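Local coordinates for odorant-binding protein 1F (Rattus norvegicus, PDB 3FIQ), which is a secreted lipocalin of the nasal epithelium that probably binds a wide variety of chemical odorants, at residues Arg133-Ala136 / Glu137-Ile141; Glu122-Asn125 / Lys126-Gln130. All coordinates share one frame; numbering follows the deposited sequence. Where two conformers were deposited one is given.

Contact 1: Arg133-Ala136 / Glu137-Ile141; sequences RKLA and EEYNI
From R133 to Y139 the backbone makes successive i to i+4 bonds, E137 N to R133 O, E138 N to K134 O and Y139 N to L135 O, and then closes in a Schellman motif. Its outer bond runs from I141 N to A136 O over 2.9 Å and is nearly straight, with an N-H...O angle of 167°. The inner bond, N140 N to E137 O, spans 3.1 Å. N140 is the C-prime residue, with phi of +59°; asparagine tolerates this left-handed conformation better than most residues with a CB. A136 O also takes a weak bond from Y139 N.

On the exposed side, acid and base lie one turn apart. K134 turns about its CB-CG bond (chi2 -61°), which brings its tail across E137: CD lies 3.5 Å from E137 OE1, while NZ makes a long salt bridge of 3.8 Å to the same oxygen. An acid this close to the helix C-terminus is probably disfavoured by the helix dipole, and K134 may offset part of that cost.

L135 and Y139 run alongside each other in the same direction, with L135 CD2 4.0 Å from Y139 CE1. The tyrosine ring turns its edge to L135 O, which lies near the ring plane 3.1 Å from CD1. A136 is small enough for the returning chain to fold close over it, and its CB meets I141 CB at 4.2 Å.

The end of helix 126-138 and the turn after it rest on the barrel: L135 and I141 pack on I115 of strand 111-119, the Y139 ring meets H101 of strand 97-105, and N143 ND2 bonds to R133 O.

Contact 2: Glu122-Asn125 / Lys126-Gln130; sequences EDLN and KAQKQ
N125 and Q128 form a capping box at the start of helix 126-138, each side chain bonding to the other's backbone N-H. N125 is the N-cap, and K126 follows as the first helical residue; its CB points away overall, though it still touches the backbone of N125. A127, small and exposed, brings CB to 3.4 Å from N125 OD1.

Q128 carries the contact. Its backbone N donates to N125 OD1 over 2.8 Å, because N125 holds CG between its own N and carbonyl carbon (chi1 67°), folding the short amide back over the first turn. In return Q128 reaches along its extended chain and accepts from N125 N at OE1, 2.9 Å away and at 167°. The two side chains approach almost perpendicularly, but their amides lie face over face, the planes 21° apart. Glutamine is long enough to bring its amide oxygen back to N125 N, the role glutamate often plays in a capping box.

K129 opens the regular helical pattern, its N bonding to N125 O. Its aliphatic stem lies against L124, CG 3.8 Å from L124 CB, and both residues touch Y20 of strand 14-23, while L124 and Q128 touch I97.

A water donates to both D123 O, at 3.0 Å, and Q128 OE1, at 2.8 Å, so this amide oxygen accepts two hydrogen bonds.

The two contacts mark the ends of one helix, 126-138, which lies against the outside of the lipocalin beta-barrel. Contact 2 comes first in the chain, where the loop after strand 111-119 turns into the helix; contact 1 follows two residues further along the same helix, and their centres are 15 Å apart. The backbone of K129 and Q130 runs on into the turn of R133 and K134. Contact 2 reaches strands 14-23 and 97-105, whereas contact 1 meets strands 111-119 and 97-105, so strand 97-105 is common to both. Together they define where the helix begins and ends against the barrel wall, before the chain continues to strand 147-148.

Contact 1: Arg133-Ala136 / Glu137-Ile141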
ATOM      1  N   ARG A 133      -2.312  14.574   0.380  1.00 11.66           N
ATOM      2  CA  ARG A 133      -2.888  15.294  -0.752  0.70 13.51           C
ATOM      3  C   ARG A 133      -1.862  15.928  -1.666  1.00 11.35           C
ATOM      4  O   ARG A 133      -2.023  15.913  -2.867  1.00 12.51           O
ATOM      5  CB  ARG A 133      -3.863  16.336  -0.261  0.70 14.15           C
ATOM      6  CG  ARG A 133      -5.090  15.727   0.413  0.70 13.22           C
ATOM      7  CD  ARG A 133      -6.059  16.766   0.887  0.70 19.11           C
ATOM      8  NE  ARG A 133      -6.306  17.822  -0.081  0.70 25.52           N
ATOM      9  CZ  ARG A 133      -7.254  17.805  -1.021  0.70 25.23           C
ATOM     10  NH1 ARG A 133      -8.087  16.774  -1.144  0.70 21.03           N
ATOM     11  NH2 ARG A 133      -7.372  18.838  -1.831  0.70 30.37           N
ATOM     12  N   LYS A 134      -0.798  16.503  -1.101  1.00  9.94           N
ATOM     13  CA  LYS A 134       0.239  17.125  -1.877  1.00 12.42           C
ATOM     14  C   LYS A 134       0.992  16.100  -2.693  1.00 14.75           C
ATOM     15  O   LYS A 134       1.267  16.331  -3.854  1.00 15.25           O
ATOM     16  CB  LYS A 134       1.164  17.937  -0.980  1.00 26.45           C
ATOM     17  CG  LYS A 134       0.597  19.310  -0.575  1.00 34.80           C
ATOM     18  CD  LYS A 134       0.320  20.242  -1.796  1.00 47.93           C
ATOM     19  CE  LYS A 134       0.106  21.724  -1.366  1.00 52.90           C
ATOM     20  NZ  LYS A 134      -0.388  22.615  -2.461  1.00 51.89           N
ATOM     21  N   LEU A 135       1.253  14.939  -2.115  1.00 12.52           N
ATOM     22  CA  LEU A 135       1.943  13.877  -2.800  1.00 12.76           C
ATOM     23  C   LEU A 135       1.137  13.319  -3.974  1.00 11.40           C
ATOM     24  O   LEU A 135       1.709  13.049  -5.042  1.00 12.70           O
ATOM     25  CB  LEU A 135       2.262  12.727  -1.846  1.00 12.52           C
ATOM     26  CG  LEU A 135       3.459  13.087  -1.008  1.00 13.61           C
ATOM     27  CD1 LEU A 135       3.448  12.071   0.179  1.00 16.59           C
ATOM     28  CD2 LEU A 135       4.776  13.076  -1.810  1.00 16.78           C
ATOM     29  N   ALA A 136      -0.172  13.126  -3.770  1.00 10.79           N
ATOM     30  CA  ALA A 136      -1.025  12.659  -4.801  1.00 10.60           C
ATOM     31  C   ALA A 136      -0.911  13.677  -5.973  1.00 12.03           C
ATOM     32  O   ALA A 136      -0.849  13.273  -7.116  1.00 13.80           O
ATOM     33  CB  ALA A 136      -2.503  12.499  -4.282  1.00 10.21           C
ATOM     34  N   GLU A 137      -0.972  14.971  -5.710  1.00 14.17           N
ATOM     35  CA  GLU A 137      -0.857  15.980  -6.789  1.00 14.52           C
ATOM     36  C   GLU A 137       0.443  15.821  -7.534  1.00 15.96           C
ATOM     37  O   GLU A 137       0.485  15.839  -8.748  1.00 18.70           O
ATOM     38  CB  GLU A 137      -1.006  17.408  -6.230  1.00 17.59           C
ATOM     39  CG  GLU A 137      -2.424  17.682  -5.820  1.00 15.97           C
ATOM     40  CD  GLU A 137      -2.639  18.984  -4.972  1.00 38.19           C
ATOM     41  OE1 GLU A 137      -1.647  19.656  -4.570  1.00 35.11           O
ATOM     42  OE2 GLU A 137      -3.834  19.318  -4.700  1.00 34.91           O
ATOM     43  N   GLU A 138       1.492  15.651  -6.763  1.00 13.14           N
ATOM     44  CA  GLU A 138       2.803  15.516  -7.330  1.00 15.83           C
ATOM     45  C   GLU A 138       2.903  14.299  -8.223  1.00 15.62           C
ATOM     46  O   GLU A 138       3.611  14.369  -9.250  1.00 17.62           O
ATOM     47  CB  GLU A 138       3.879  15.456  -6.248  1.00 20.41           C
ATOM     48  CG  GLU A 138       4.161  16.720  -5.469  1.00 36.26           C
ATOM     49  CD  GLU A 138       5.138  16.414  -4.345  1.00 45.19           C
ATOM     50  OE1 GLU A 138       5.947  15.463  -4.538  1.00 44.09           O
ATOM     51  OE2 GLU A 138       5.106  17.103  -3.293  1.00 52.40           O
ATOM     52  N   TYR A 139       2.202  13.231  -7.872  1.00 15.58           N
ATOM     53  CA  TYR A 139       2.247  11.962  -8.602  1.00 15.56           C
ATOM     54  C   TYR A 139       1.077  11.858  -9.622  1.00 16.80           C
ATOM     55  O   TYR A 139       0.818  10.807 -10.207  1.00 17.92           O
ATOM     56  CB  TYR A 139       2.409  10.744  -7.580  1.00 18.19           C
ATOM     57  CG  TYR A 139       3.801  10.620  -6.967  1.00 17.65           C
ATOM     58  CD1 TYR A 139       4.188  11.357  -5.875  1.00 19.35           C
ATOM     59  CD2 TYR A 139       4.810   9.863  -7.596  1.00 23.02           C
ATOM     60  CE1 TYR A 139       5.512  11.339  -5.381  1.00 18.78           C
ATOM     61  CE2 TYR A 139       6.103   9.809  -7.072  1.00 22.85           C
ATOM     62  CZ  TYR A 139       6.456  10.556  -5.998  1.00 26.45           C
ATOM     63  OH  TYR A 139       7.770  10.531  -5.532  1.00 28.37           O
ATOM     64  N   ASN A 140       0.410  12.970  -9.923  1.00 14.15           N
ATOM     65  CA  ASN A 140      -0.639  12.968 -10.923  0.70 18.38           C
ATOM     66  C   ASN A 140      -1.794  11.988 -10.589  1.00 13.23           C
ATOM     67  O   ASN A 140      -2.360  11.331 -11.470  1.00 15.77           O
ATOM     68  CB  ASN A 140      -0.011  12.711 -12.307  0.70 19.79           C
ATOM     69  CG  ASN A 140      -0.937  13.059 -13.464  0.70 23.58           C
ATOM     70  OD1 ASN A 140      -1.668  14.067 -13.446  0.70 29.03           O
ATOM     71  ND2 ASN A 140      -0.886  12.224 -14.519  0.70 22.69           N
ATOM     72  N   ILE A 141      -2.158  11.915  -9.312  1.00 11.63           N
ATOM     73  CA  ILE A 141      -3.210  11.060  -8.816  1.00  8.75           C
ATOM     74  C   ILE A 141      -4.326  11.941  -8.244  1.00 10.52           C
ATOM     75  O   ILE A 141      -4.033  12.820  -7.435  1.00 12.50           O
ATOM     76  CB  ILE A 141      -2.715  10.125  -7.699  1.00 10.88           C
ATOM     77  CG1 ILE A 141      -1.696   9.098  -8.231  1.00  9.34           C
ATOM     78  CG2 ILE A 141      -3.913   9.435  -7.086  1.00 12.52           C
ATOM     79  CD1 ILE A 141      -0.878   8.409  -7.119  1.00  9.55           C
TER

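Contact 2: Glu122-Asn125 / Lys126-Gln130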
ATOM      1  N   GLU A 122      -4.687   4.123  13.963  1.00 13.73           N
ATOM      2  CA  GLU A 122      -5.910   4.131  13.172  1.00 14.00           C
ATOM      3  C   GLU A 122      -6.067   5.401  12.348  1.00 14.66           C
ATOM      4  O   GLU A 122      -6.876   5.433  11.431  1.00 16.05           O
ATOM      5  CB  GLU A 122      -7.163   3.927  14.051  1.00 24.25           C
ATOM      6  CG  GLU A 122      -7.612   5.090  14.864  1.00 39.96           C
ATOM      7  CD  GLU A 122      -9.075   4.946  15.288  1.00 50.97           C
ATOM      8  OE1 GLU A 122      -9.599   3.805  15.195  1.00 49.91           O
ATOM      9  OE2 GLU A 122      -9.677   5.966  15.703  1.00 56.77           O
ATOM     10  N   ASP A 123      -5.351   6.455  12.674  1.00 11.68           N
ATOM     11  CA  ASP A 123      -5.564   7.753  11.980  1.00 16.07           C
ATOM     12  C   ASP A 123      -4.296   8.444  11.519  1.00 16.07           C
ATOM     13  O   ASP A 123      -3.269   8.312  12.149  1.00 13.33           O
ATOM     14  CB  ASP A 123      -6.312   8.755  12.887  1.00 22.91           C
ATOM     15  CG  ASP A 123      -5.752   8.833  14.329  1.00 44.35           C
ATOM     16  OD1 ASP A 123      -4.638   9.387  14.578  1.00 48.85           O
ATOM     17  OD2 ASP A 123      -6.482   8.377  15.249  1.00 53.75           O
ATOM     18  N   LEU A 124      -4.397   9.222  10.445  1.00 11.82           N
ATOM     19  CA  LEU A 124      -3.456  10.291  10.150  1.00 11.15           C
ATOM     20  C   LEU A 124      -3.845  11.547  10.904  1.00 11.43           C
ATOM     21  O   LEU A 124      -5.042  11.855  11.120  1.00 14.09           O
ATOM     22  CB  LEU A 124      -3.449  10.615   8.646  1.00  9.54           C
ATOM     23  CG  LEU A 124      -2.906   9.494   7.751  1.00 10.19           C
ATOM     24  CD1 LEU A 124      -2.921   9.993   6.277  1.00  8.06           C
ATOM     25  CD2 LEU A 124      -1.503   9.068   8.194  1.00 10.10           C
ATOM     26  N   ASN A 125      -2.840  12.368  11.226  1.00 13.44           N
ATOM     27  CA  ASN A 125      -3.124  13.699  11.720  1.00 15.96           C
ATOM     28  C   ASN A 125      -3.375  14.676  10.532  1.00 13.93           C
ATOM     29  O   ASN A 125      -3.256  14.315   9.364  1.00 15.84           O
ATOM     30  CB  ASN A 125      -2.020  14.133  12.723  1.00 14.04           C
ATOM     31  CG  ASN A 125      -0.659  14.333  12.072  1.00 15.25           C
ATOM     32  OD1 ASN A 125      -0.546  14.897  10.996  1.00 15.84           O
ATOM     33  ND2 ASN A 125       0.391  13.894  12.755  1.00 17.51           N
ATOM     34  N   LYS A 126      -3.732  15.921  10.851  1.00 16.63           N
ATOM     35  CA  LYS A 126      -4.144  16.822   9.805  1.00 15.55           C
ATOM     36  C   LYS A 126      -2.971  17.124   8.878  1.00 15.74           C
ATOM     37  O   LYS A 126      -3.134  17.203   7.673  1.00 17.80           O
ATOM     38  CB  LYS A 126      -4.748  18.141  10.397  1.00 20.11           C
ATOM     39  CG  LYS A 126      -5.138  19.134   9.309  1.00 27.86           C
ATOM     40  CD  LYS A 126      -5.827  20.412   9.867  1.00 51.90           C
ATOM     41  CE  LYS A 126      -4.992  21.132  10.920  1.00 52.92           C
ATOM     42  NZ  LYS A 126      -3.674  21.576  10.376  1.00 57.10           N
ATOM     43  N   ALA A 127      -1.793  17.326   9.443  1.00 15.41           N
ATOM     44  CA  ALA A 127      -0.611  17.557   8.671  1.00 14.86           C
ATOM     45  C   ALA A 127      -0.297  16.396   7.687  1.00 18.31           C
ATOM     46  O   ALA A 127       0.101  16.621   6.530  1.00 18.56           O
ATOM     47  CB  ALA A 127       0.561  17.802   9.595  1.00 17.32           C
ATOM     48  N   GLN A 128      -0.441  15.170   8.168  1.00 16.47           N
ATOM     49  CA  GLN A 128      -0.182  14.033   7.332  1.00 10.56           C
ATOM     50  C   GLN A 128      -1.227  13.900   6.199  1.00  8.60           C
ATOM     51  O   GLN A 128      -0.876  13.507   5.094  1.00 13.21           O
ATOM     52  CB  GLN A 128      -0.103  12.767   8.180  1.00 11.76           C
ATOM     53  CG  GLN A 128       1.037  12.739   9.134  1.00 13.23           C
ATOM     54  CD  GLN A 128       0.910  11.643  10.131  1.00 16.62           C
ATOM     55  OE1 GLN A 128      -0.193  11.299  10.537  1.00 12.40           O
ATOM     56  NE2 GLN A 128       2.048  11.061  10.524  1.00 17.45           N
ATOM     57  N   LYS A 129      -2.456  14.260   6.454  1.00  9.63           N
ATOM     58  CA  LYS A 129      -3.487  14.272   5.433  1.00 10.17           C
ATOM     59  C   LYS A 129      -3.149  15.257   4.338  1.00 14.01           C
ATOM     60  O   LYS A 129      -3.362  14.975   3.173  1.00 14.49           O
ATOM     61  CB  LYS A 129      -4.851  14.586   6.065  1.00 11.74           C
ATOM     62  CG  LYS A 129      -5.331  13.461   6.906  1.00 15.13           C
ATOM     63  CD  LYS A 129      -6.752  13.672   7.374  1.00 22.64           C
ATOM     64  CE  LYS A 129      -7.236  12.543   8.282  1.00 23.81           C
ATOM     65  NZ  LYS A 129      -8.511  12.998   8.966  1.00 29.97           N
ATOM     66  N   GLN A 130      -2.638  16.412   4.731  1.00 14.81           N
ATOM     67  CA  GLN A 130      -2.284  17.432   3.733  1.00 12.75           C
ATOM     68  C   GLN A 130      -1.080  17.011   2.957  1.00 13.06           C
ATOM     69  O   GLN A 130      -1.031  17.221   1.732  1.00 16.34           O
ATOM     70  CB  GLN A 130      -2.047  18.783   4.378  1.00 19.52           C
ATOM     71  CG  GLN A 130      -3.297  19.374   4.870  1.00 24.20           C
ATOM     72  CD  GLN A 130      -4.238  19.855   3.749  1.00 36.23           C
ATOM     73  OE1 GLN A 130      -5.226  19.175   3.394  1.00 39.31           O
ATOM     74  NE2 GLN A 130      -3.955  21.044   3.203  1.00 42.92           N
TER
HETATM   75  O   HOH W   1      -0.771   9.749  12.800  1.00 18.81           O